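Local coordinates for protein rhamnogalacturonan endolyase YesW (Bacillus subtilis, PDB 2ZUX) that cleaves the rhamnogalacturonan backbone of plant cell-wall pectin by endo-type elimination, needing calcium or manganese for activity, at residues V94-P99 with L130-D135; D150-A155 with L163-L168; T202-G207 with T238-V243. All blocks are in the same frame, centred on the assembly; numbering follows the deposited sequence.

Contact 1 (V94-P99 with L130-D135). With RAM (alpha-L-rhamnopyranose), chain N.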
loop_
_atom_site.group_PDB
_atom_site.type_symbol
_atom_site.label_atom_id
_atom_site.label_comp_id
_atom_site.label_asym_id
_atom_site.label_seq_id
_atom_site.Cartn_x
_atom_site.Cartn_y
_atom_site.Cartn_z
ATOM N N VAL A 94 12.874 -9.253 -11.255
ATOM C CA VAL A 94 13.147 -7.961 -11.861
ATOM C C VAL A 94 14.550 -7.562 -11.417
ATOM O O VAL A 94 14.751 -7.217 -10.256
ATOM C CB VAL A 94 12.118 -6.891 -11.403
ATOM C CG1 VAL A 94 12.370 -5.563 -12.111
ATOM C CG2 VAL A 94 10.683 -7.364 -11.657
ATOM N N PRO A 95 15.545 -7.645 -12.328
ATOM C CA PRO A 95 16.898 -7.257 -11.933
ATOM C C PRO A 95 16.946 -5.773 -11.586
ATOM O O PRO A 95 16.273 -4.963 -12.225
ATOM C CB PRO A 95 17.731 -7.534 -13.189
ATOM C CG PRO A 95 16.752 -7.514 -14.313
ATOM C CD PRO A 95 15.481 -8.068 -13.740
ATOM N N LEU A 96 17.746 -5.442 -10.578
ATOM C CA LEU A 96 17.870 -4.063 -10.110
ATOM C C LEU A 96 19.235 -3.489 -10.444
ATOM O O LEU A 96 20.214 -4.224 -10.594
ATOM C CB LEU A 96 17.641 -3.987 -8.595
ATOM C CG LEU A 96 16.267 -4.457 -8.096
ATOM C CD1 LEU A 96 16.210 -4.450 -6.582
ATOM C CD2 LEU A 96 15.161 -3.585 -8.679
ATOM N N ASP A 97 19.287 -2.170 -10.558
ATOM C CA ASP A 97 20.556 -1.456 -10.653
ATOM C C ASP A 97 20.898 -0.984 -9.246
ATOM O O ASP A 97 20.484 0.095 -8.817
ATOM C CB ASP A 97 20.455 -0.283 -11.633
ATOM C CG ASP A 97 21.726 0.557 -11.675
ATOM O OD1 ASP A 97 22.817 0.022 -11.380
ATOM O OD2 ASP A 97 21.631 1.757 -12.006
ATOM N N LYS A 98 21.625 -1.812 -8.513
ATOM C CA LYS A 98 21.912 -1.518 -7.120
ATOM C C LYS A 98 22.853 -0.321 -7.028
ATOM O O LYS A 98 23.935 -0.329 -7.629
ATOM C CB LYS A 98 22.499 -2.750 -6.423
ATOM C CG LYS A 98 22.654 -2.615 -4.914
ATOM C CD LYS A 98 23.118 -3.929 -4.312
ATOM C CE LYS A 98 23.357 -3.808 -2.827
ATOM N NZ LYS A 98 23.932 -5.070 -2.293
ATOM N N PRO A 99 22.438 0.726 -6.293
ATOM C CA PRO A 99 23.269 1.920 -6.181
ATOM C C PRO A 99 24.513 1.633 -5.375
ATOM O O PRO A 99 24.470 0.850 -4.425
ATOM C CB PRO A 99 22.393 2.911 -5.409
ATOM C CG PRO A 99 21.032 2.292 -5.325
ATOM C CD PRO A 99 21.180 0.841 -5.534
ATOM N N LEU A 130 7.029 -0.907 -11.238
ATOM C CA LEU A 130 7.400 -0.836 -9.831
ATOM C C LEU A 130 8.191 0.435 -9.560
ATOM O O LEU A 130 9.160 0.728 -10.263
ATOM C CB LEU A 130 8.234 -2.057 -9.456
ATOM C CG LEU A 130 7.416 -3.328 -9.236
ATOM C CD1 LEU A 130 8.272 -4.575 -9.430
ATOM C CD2 LEU A 130 6.738 -3.313 -7.861
ATOM N N ILE A 131 7.762 1.184 -8.545
ATOM C CA ILE A 131 8.480 2.366 -8.084
ATOM C C ILE A 131 9.118 1.971 -6.754
ATOM O O ILE A 131 8.403 1.686 -5.783
ATOM C CB ILE A 131 7.535 3.590 -7.916
ATOM C CG1 ILE A 131 6.722 3.860 -9.198
ATOM C CG2 ILE A 131 8.312 4.837 -7.474
ATOM C CD1 ILE A 131 7.544 4.125 -10.454
ATOM N N LEU A 132 10.449 1.932 -6.721
ATOM C CA LEU A 132 11.192 1.385 -5.598
ATOM C C LEU A 132 12.005 2.419 -4.846
ATOM O O LEU A 132 12.739 3.203 -5.455
ATOM C CB LEU A 132 12.141 0.300 -6.108
ATOM C CG LEU A 132 13.068 -0.368 -5.085
ATOM C CD1 LEU A 132 12.260 -1.230 -4.129
ATOM C CD2 LEU A 132 14.127 -1.193 -5.797
ATOM N N LYS A 133 11.882 2.398 -3.521
ATOM C CA LYS A 133 12.715 3.229 -2.659
ATOM C C LYS A 133 13.908 2.408 -2.194
ATOM O O LYS A 133 13.744 1.288 -1.702
ATOM C CB LYS A 133 11.905 3.740 -1.462
ATOM C CG LYS A 133 12.684 4.656 -0.504
ATOM C CD LYS A 133 11.825 5.103 0.689
ATOM C CE LYS A 133 11.637 3.965 1.676
ATOM N NZ LYS A 133 10.692 4.312 2.789
ATOM N N TRP A 134 15.103 2.975 -2.363
ATOM C CA TRP A 134 16.330 2.400 -1.819
ATOM C C TRP A 134 16.598 2.998 -0.441
ATOM O O TRP A 134 16.353 4.196 -0.209
ATOM C CB TRP A 134 17.513 2.713 -2.739
ATOM C CG TRP A 134 17.462 1.983 -4.040
ATOM C CD1 TRP A 134 16.966 2.440 -5.224
ATOM C CD2 TRP A 134 17.928 0.648 -4.279
ATOM N NE1 TRP A 134 17.106 1.469 -6.202
ATOM C CE2 TRP A 134 17.679 0.356 -5.641
ATOM C CE3 TRP A 134 18.527 -0.330 -3.476
ATOM C CZ2 TRP A 134 18.026 -0.876 -6.225
ATOM C CZ3 TRP A 134 18.862 -1.555 -4.054
ATOM C CH2 TRP A 134 18.605 -1.814 -5.413
ATOM N N ASP A 135 17.113 2.182 0.475
ATOM C CA ASP A 135 17.401 2.649 1.828
ATOM C C ASP A 135 18.883 2.502 2.124
ATOM O O ASP A 135 19.438 1.404 1.995
ATOM C CB ASP A 135 16.590 1.862 2.860
ATOM C CG ASP A 135 16.535 2.556 4.201
ATOM O OD1 ASP A 135 16.111 3.734 4.252
ATOM O OD2 ASP A 135 16.892 1.911 5.202
HETATM C C1 RAM N . 16.888 -1.809 9.038
HETATM C C2 RAM N . 16.506 -0.785 7.954
HETATM C C3 RAM N . 16.470 -1.372 6.539
HETATM C C4 RAM N . 15.772 -2.725 6.551
HETATM C C5 RAM N . 16.574 -3.651 7.458
HETATM C C6 RAM N . 16.003 -5.058 7.466
HETATM O O1 RAM N . 18.269 -1.734 9.306
HETATM O O2 RAM N . 15.254 -0.217 8.276
HETATM O O3 RAM N . 15.835 -0.481 5.649
HETATM O O4 RAM N . 15.573 -3.280 5.259
HETATM O O5 RAM N . 16.521 -3.161 8.789
#
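Val94 opens a row of apolar contacts, its CG2 lying 4.3 Å from CD1 of Leu130. Two residues on, Leu96 reaches further. Its CG stands anti to the carbonyl carbon (chi1 -60°), and the branches beyond it meet two partners: CD2 lies 3.9 Å from CD2 of Leu132, the two leucines crossing at about a right angle, and CD1 lies 3.7 Å from CH2 of Trp134. The chain then runs past the indole. Asp97 brings its carbonyl O near CZ2, while its carboxylate turns to a salt bridge with Lys162. Lys98 passes CA and CG by the six-membered ring, and its extended chain carries NZ on to the carbonyl O of Asp521. Pro99 covers one face with a CH-pi contact: CD sits 3.3 Å from the centroid of the six-membered ring of Trp134, only 5° off its normal. Against the opposite face lies CD2 of Leu132, toward the rim. An alanine in place of Trp134 would probably leave Pro99 CD and Leu96 CD1 facing a gap and deprive Asp154 of the indole N-H bonded to its carboxylate. Next along the strand, Asp135 accepts a 2.7 Å hydrogen bond at OD2 from O3 of the rhamnose, which also bonds Asn115. Val94, in strand 91-95, and the following loop lie over strand 129-136, set between strands 109-120 and 152-156; strand 91-95 pairs with strand 524-528.

Contact 2 (D150-A155 with L163-L168). With RAM (alpha-L-rhamnopyranose), chain O.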
loop_
_atom_site.group_PDB
_atom_site.type_symbol
_atom_site.label_atom_id
_atom_site.label_comp_id
_atom_site.label_asym_id
_atom_site.label_seq_id
_atom_site.Cartn_x
_atom_site.Cartn_y
_atom_site.Cartn_z
ATOM N N ASP A 150 21.887 9.378 0.810
ATOM C CA ASP A 150 20.805 9.826 -0.065
ATOM C C ASP A 150 19.714 8.774 -0.196
ATOM O O ASP A 150 19.999 7.577 -0.246
ATOM C CB ASP A 150 21.339 10.111 -1.475
ATOM C CG ASP A 150 22.175 11.379 -1.567
ATOM O OD1 ASP A 150 22.065 12.265 -0.689
ATOM O OD2 ASP A 150 22.924 11.485 -2.566
ATOM N N VAL A 151 18.475 9.244 -0.283
ATOM C CA VAL A 151 17.340 8.387 -0.614
ATOM C C VAL A 151 17.179 8.397 -2.130
ATOM O O VAL A 151 17.149 9.461 -2.755
ATOM C CB VAL A 151 16.056 8.896 0.058
ATOM C CG1 VAL A 151 14.849 7.998 -0.269
ATOM C CG2 VAL A 151 16.256 9.001 1.560
ATOM N N LEU A 152 17.119 7.208 -2.719
ATOM C CA LEU A 152 16.972 7.060 -4.162
ATOM C C LEU A 152 15.652 6.380 -4.458
ATOM O O LEU A 152 15.264 5.454 -3.745
ATOM C CB LEU A 152 18.127 6.226 -4.727
ATOM C CG LEU A 152 19.521 6.661 -4.252
ATOM C CD1 LEU A 152 20.559 5.646 -4.619
ATOM C CD2 LEU A 152 19.890 8.012 -4.824
ATOM N N ILE A 153 14.975 6.846 -5.505
ATOM C CA ILE A 153 13.709 6.271 -5.956
ATOM C C ILE A 153 13.888 5.904 -7.417
ATOM O O ILE A 153 14.252 6.761 -8.233
ATOM C CB ILE A 153 12.531 7.290 -5.874
ATOM C CG1 ILE A 153 12.447 7.989 -4.503
ATOM C CG2 ILE A 153 11.218 6.626 -6.315
ATOM C CD1 ILE A 153 12.101 7.085 -3.357
ATOM N N ASP A 154 13.632 4.636 -7.741
ATOM C CA ASP A 154 13.750 4.147 -9.120
ATOM C C ASP A 154 12.401 3.718 -9.670
ATOM O O ASP A 154 11.507 3.346 -8.913
ATOM C CB ASP A 154 14.638 2.900 -9.183
ATOM C CG ASP A 154 16.105 3.170 -8.923
ATOM O OD1 ASP A 154 16.519 4.321 -8.694
ATOM O OD2 ASP A 154 16.870 2.182 -8.958
ATOM N N ALA A 155 12.283 3.711 -10.996
ATOM C CA ALA A 155 11.162 3.050 -11.667
ATOM C C ALA A 155 11.678 1.918 -12.531
ATOM O O ALA A 155 12.612 2.116 -13.314
ATOM C CB ALA A 155 10.384 4.028 -12.513
ATOM N N LEU A 163 13.741 2.715 -15.785
ATOM C CA LEU A 163 13.283 3.916 -16.476
ATOM C C LEU A 163 13.989 5.177 -16.016
ATOM O O LEU A 163 14.268 6.057 -16.830
ATOM C CB LEU A 163 11.768 4.074 -16.353
ATOM C CG LEU A 163 10.948 2.906 -16.907
ATOM C CD1 LEU A 163 9.474 3.165 -16.701
ATOM C CD2 LEU A 163 11.245 2.659 -18.391
ATOM N N TRP A 164 14.262 5.262 -14.713
ATOM C CA TRP A 164 14.910 6.423 -14.122
ATOM C C TRP A 164 15.247 6.208 -12.666
ATOM O O TRP A 164 14.772 5.256 -12.038
ATOM C CB TRP A 164 14.027 7.672 -14.247
ATOM C CG TRP A 164 12.579 7.504 -13.851
ATOM C CD1 TRP A 164 11.525 7.307 -14.695
ATOM C CD2 TRP A 164 12.022 7.553 -12.527
ATOM N NE1 TRP A 164 10.351 7.230 -13.990
ATOM C CE2 TRP A 164 10.623 7.384 -12.657
ATOM C CE3 TRP A 164 12.565 7.722 -11.246
ATOM C CZ2 TRP A 164 9.763 7.366 -11.553
ATOM C CZ3 TRP A 164 11.706 7.699 -10.144
ATOM C CH2 TRP A 164 10.319 7.531 -10.314
ATOM N N ARG A 165 16.077 7.116 -12.161
ATOM C CA ARG A 165 16.373 7.251 -10.744
ATOM C C ARG A 165 16.256 8.715 -10.358
ATOM O O ARG A 165 16.805 9.592 -11.038
ATOM C CB ARG A 165 17.789 6.751 -10.426
ATOM C CG ARG A 165 18.302 7.107 -9.014
ATOM C CD ARG A 165 19.546 6.314 -8.639
ATOM N NE ARG A 165 19.249 4.886 -8.710
ATOM C CZ ARG A 165 20.146 3.916 -8.855
ATOM N NH1 ARG A 165 21.450 4.188 -8.912
ATOM N NH2 ARG A 165 19.734 2.659 -8.930
ATOM N N ILE A 166 15.542 8.963 -9.263
ATOM C CA ILE A 166 15.506 10.265 -8.607
ATOM C C ILE A 166 16.370 10.168 -7.358
ATOM O O ILE A 166 16.254 9.208 -6.591
ATOM C CB ILE A 166 14.055 10.650 -8.219
ATOM C CG1 ILE A 166 13.229 10.921 -9.476
ATOM C CG2 ILE A 166 14.016 11.858 -7.248
ATOM C CD1 ILE A 166 11.750 11.105 -9.215
ATOM N N ASN A 167 17.249 11.148 -7.165
ATOM C CA ASN A 167 18.053 11.221 -5.959
ATOM C C ASN A 167 17.542 12.382 -5.115
ATOM O O ASN A 167 17.675 13.541 -5.508
ATOM C CB ASN A 167 19.533 11.417 -6.307
ATOM C CG ASN A 167 20.417 11.426 -5.074
ATOM O OD1 ASN A 167 19.969 11.774 -3.981
ATOM N ND2 ASN A 167 21.672 11.030 -5.234
ATOM N N LEU A 168 16.943 12.082 -3.963
ATOM C CA LEU A 168 16.312 13.148 -3.183
ATOM C C LEU A 168 17.326 14.119 -2.574
ATOM O O LEU A 168 16.977 15.254 -2.254
ATOM C CB LEU A 168 15.364 12.573 -2.126
ATOM C CG LEU A 168 14.056 12.054 -2.736
ATOM C CD1 LEU A 168 13.378 11.093 -1.802
ATOM C CD2 LEU A 168 13.109 13.202 -3.079
HETATM C C1 RAM O . 25.181 13.251 -1.161
HETATM C C2 RAM O . 26.378 14.166 -1.408
HETATM C C3 RAM O . 26.875 14.751 -0.087
HETATM C C4 RAM O . 27.094 13.657 0.959
HETATM C C5 RAM O . 25.829 12.807 1.114
HETATM C C6 RAM O . 26.025 11.652 2.092
HETATM O O1 RAM O . 24.055 14.024 -0.797
HETATM O O2 RAM O . 27.404 13.415 -2.024
HETATM O O3 RAM O . 28.081 15.452 -0.297
HETATM O O4 RAM O . 27.480 14.244 2.187
HETATM O O5 RAM O . 25.463 12.287 -0.154
#
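Ile153 and Ala155 meet Trp164 on one face of the hairpin, making its apolar centre. With CG of Trp164 between the backbone N and the carbonyl carbon (chi1 47°), the indole is brought back over Ala155, whose CB lies 3.7 Å from the centroid of the five-membered ring in a CH-pi contact. NE1 of Trp164 bonds Gly236 O. Ile153 lies alongside the indole with CG2 near CZ3, and its CG1 touches CD1 of Leu168, which also packs on CG1 of Val151. Between the strands, Ile153 and Ile166 exchange two backbone hydrogen bonds as a hydrogen-bonded antiparallel pair. The other face carries Asp154, Arg165 and Asn167 beside Leu152, whose CD1 lies over the guanidinium. Arg165 grips Asp154 side-on in a salt bridge: NE meets OD1 at 2.8 Å and NH2 meets OD2 at 2.9 Å, each on the syn lone pair, with carboxylate and guanidinium nearly coplanar (planes 13° apart). A further bond from Arg165 NH2 to Asp97 O probably helps fix the guanidinium. Leu152 CD2 also lies 3.5 Å from CG of Asn167, and Asn167 ND2 donates to Asp150 OD2 at 3.0 Å from above the carboxylate plane. Asp150 OD1 accepts from O1 of rhamnose, also held by Arg218. The hairpin supplies the last two strands of an antiparallel sheet, consistent with a propeller blade, strand 162-167 outermost and the carbohydrate-binding Asp150 just before the ladder.

Contact 3 (T202-G207 with T238-V243). With RAM (alpha-L-rhamnopyranose), chain P.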
loop_
_atom_site.group_PDB
_atom_site.type_symbol
_atom_site.label_atom_id
_atom_site.label_comp_id
_atom_site.label_asym_id
_atom_site.label_seq_id
_atom_site.Cartn_x
_atom_site.Cartn_y
_atom_site.Cartn_z
ATOM N N THR A 202 17.502 18.058 -4.620
ATOM C CA THR A 202 16.840 16.889 -5.189
ATOM C C THR A 202 17.110 16.885 -6.693
ATOM O O THR A 202 16.977 17.921 -7.344
ATOM C CB THR A 202 15.327 16.926 -4.921
ATOM O OG1 THR A 202 15.090 16.781 -3.512
ATOM C CG2 THR A 202 14.598 15.809 -5.691
ATOM N N LYS A 203 17.502 15.728 -7.223
ATOM C CA LYS A 203 17.822 15.593 -8.640
ATOM C C LYS A 203 16.781 14.698 -9.307
ATOM O O LYS A 203 16.572 13.550 -8.884
ATOM C CB LYS A 203 19.230 15.016 -8.794
ATOM C CG LYS A 203 19.771 15.037 -10.220
ATOM C CD LYS A 203 21.294 14.853 -10.273
ATOM C CE LYS A 203 21.745 13.532 -9.659
ATOM N NZ LYS A 203 21.315 12.328 -10.432
ATOM N N ASP A 204 16.129 15.219 -10.342
ATOM C CA ASP A 204 15.077 14.469 -11.009
ATOM C C ASP A 204 15.658 13.378 -11.909
ATOM O O ASP A 204 16.889 13.229 -12.009
ATOM C CB ASP A 204 14.045 15.398 -11.689
ATOM C CG ASP A 204 14.476 15.934 -13.060
ATOM O OD1 ASP A 204 15.516 15.534 -13.614
ATOM O OD2 ASP A 204 13.715 16.773 -13.584
ATOM N N GLY A 205 14.775 12.603 -12.536
ATOM C CA GLY A 205 15.202 11.458 -13.325
ATOM C C GLY A 205 15.982 11.814 -14.577
ATOM O O GLY A 205 16.604 10.939 -15.179
ATOM N N THR A 206 15.947 13.087 -14.964
ATOM C CA THR A 206 16.722 13.569 -16.119
ATOM C C THR A 206 18.029 14.230 -15.693
ATOM O O THR A 206 18.755 14.766 -16.528
ATOM C CB THR A 206 15.932 14.576 -16.988
ATOM O OG1 THR A 206 15.827 15.842 -16.318
ATOM C CG2 THR A 206 14.551 14.047 -17.350
ATOM N N GLY A 207 18.319 14.208 -14.399
ATOM C CA GLY A 207 19.541 14.807 -13.883
ATOM C C GLY A 207 19.476 16.293 -13.592
ATOM O O GLY A 207 20.519 16.930 -13.394
ATOM N N THR A 238 9.513 9.183 -16.944
ATOM C CA THR A 238 10.853 9.761 -17.089
ATOM C C THR A 238 11.470 10.225 -15.773
ATOM O O THR A 238 12.679 10.451 -15.705
ATOM C CB THR A 238 10.807 11.013 -17.952
ATOM O OG1 THR A 238 9.918 11.952 -17.332
ATOM C CG2 THR A 238 10.363 10.693 -19.390
ATOM N N GLY A 239 10.641 10.419 -14.745
ATOM C CA GLY A 239 11.126 10.969 -13.482
ATOM C C GLY A 239 11.414 12.458 -13.577
ATOM O O GLY A 239 12.033 13.027 -12.683
ATOM N N LYS A 240 10.982 13.091 -14.665
ATOM C CA LYS A 240 11.218 14.520 -14.867
ATOM C C LYS A 240 10.308 15.339 -13.956
ATOM O O LYS A 240 9.132 15.020 -13.795
ATOM C CB LYS A 240 10.971 14.889 -16.336
ATOM C CG LYS A 240 11.241 16.346 -16.688
ATOM C CD LYS A 240 10.919 16.627 -18.150
ATOM C CE LYS A 240 9.430 16.464 -18.450
ATOM N NZ LYS A 240 9.103 16.794 -19.875
ATOM N N GLU A 241 10.860 16.399 -13.371
ATOM C CA GLU A 241 10.068 17.342 -12.588
ATOM C C GLU A 241 8.973 17.955 -13.467
ATOM O O GLU A 241 9.268 18.506 -14.536
ATOM C CB GLU A 241 10.973 18.455 -12.056
ATOM C CG GLU A 241 10.245 19.565 -11.298
ATOM C CD GLU A 241 11.100 20.795 -11.106
ATOM O OE1 GLU A 241 11.879 21.138 -12.021
ATOM O OE2 GLU A 241 10.991 21.440 -10.047
ATOM N N LEU A 242 7.718 17.852 -13.038
ATOM C CA LEU A 242 6.614 18.518 -13.736
ATOM C C LEU A 242 6.260 19.849 -13.087
ATOM O O LEU A 242 6.156 20.873 -13.763
ATOM C CB LEU A 242 5.375 17.620 -13.808
ATOM C CG LEU A 242 5.493 16.374 -14.689
ATOM C CD1 LEU A 242 4.268 15.481 -14.531
ATOM C CD2 LEU A 242 5.697 16.757 -16.168
ATOM N N VAL A 243 6.086 19.831 -11.769
ATOM C CA VAL A 243 5.787 21.037 -10.996
ATOM C C VAL A 243 6.339 20.863 -9.590
ATOM O O VAL A 243 6.273 19.764 -9.021
ATOM C CB VAL A 243 4.261 21.340 -10.947
ATOM C CG1 VAL A 243 3.487 20.172 -10.354
ATOM C CG2 VAL A 243 3.974 22.619 -10.173
HETATM C C1 RAM P . 24.927 19.034 -6.713
HETATM C C2 RAM P . 24.037 18.702 -5.516
HETATM C C3 RAM P . 22.964 17.692 -5.924
HETATM C C4 RAM P . 23.610 16.458 -6.546
HETATM C C5 RAM P . 24.523 16.877 -7.702
HETATM C C6 RAM P . 25.279 15.694 -8.299
HETATM O O1 RAM P . 24.183 19.741 -7.686
HETATM O O2 RAM P . 24.840 18.177 -4.479
HETATM O O3 RAM P . 22.171 17.314 -4.820
HETATM O O4 RAM P . 22.591 15.599 -7.008
HETATM O O5 RAM P . 25.472 17.845 -7.272
HETATM O O HOH W 1 14.576 10.132 -17.725
#
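Asp204 supplies the largest share of the surface buried here, and its carboxylate serves both sides of the contact. OD2 accepts the backbone N-H of Glu241 at 2.9 Å in an almost straight bond (177°), the donor coming on the anti side and 35° out of the carboxylate plane. OD1 turns back on its own loop: N of Thr206 meets it from above the plane in an Asx turn, and OG1 of Thr206 donates to it at 2.7 Å on the syn side. Lys208 adds its backbone N. Together these N-H groups would probably help stabilise the carboxylate charge.

Thr206 touches Lys240 through carbon alone, CG2 lying 3.8 Å from CB in an oblique crossing. Gly205 brings bare backbone to the join. Its N donates to the carbonyl O of Gly239 at 2.8 Å, and the two CA atoms come within 4.1 Å of each other. A CB on Gly205 would clash with Thr238 O and Gly239 CA, while Gly239 has a positive phi (74°), a conformation that glycine adopts easily. A water donates to Thr238 O and, weakly, to Gly205 O.

Thr238 OG1 accepts from Lys240 N in an ST turn. The type I beta turn from Asp204 to Gly207, overlapped by the Asx turn, is docked by the bonds from Glu241 N and Gly205 N on the connection between strands 230-235 and 241-246, just ahead of the classic beta bulge that Leu242 and Val243 form opposite Val233. Beside the turn, Lys203 belongs to a rhamnose pocket.

In the fold
The three contacts lie progressively farther from the centre of the chain. Contacts 1 and 2 are buried and reach the same antiparallel sheet, through the neighbouring strands 129-136 and 152-156, although the first segment of contact 1 comes from a different sheet; contact 3 is only partly buried. Their chemistry follows this order: contact 1 joins its segments by apolar and CH-pi packing, with no hydrogen bond across, contact 2 combines a backbone ladder with a salt bridge, and contact 3 relies on loop hydrogen bonds and close glycines. Contact 2 touches both others, through Pro99 against Leu152 and through backbone bonding of Asn167 with Lys203. Each contact includes a residue of a different rhamnose pocket.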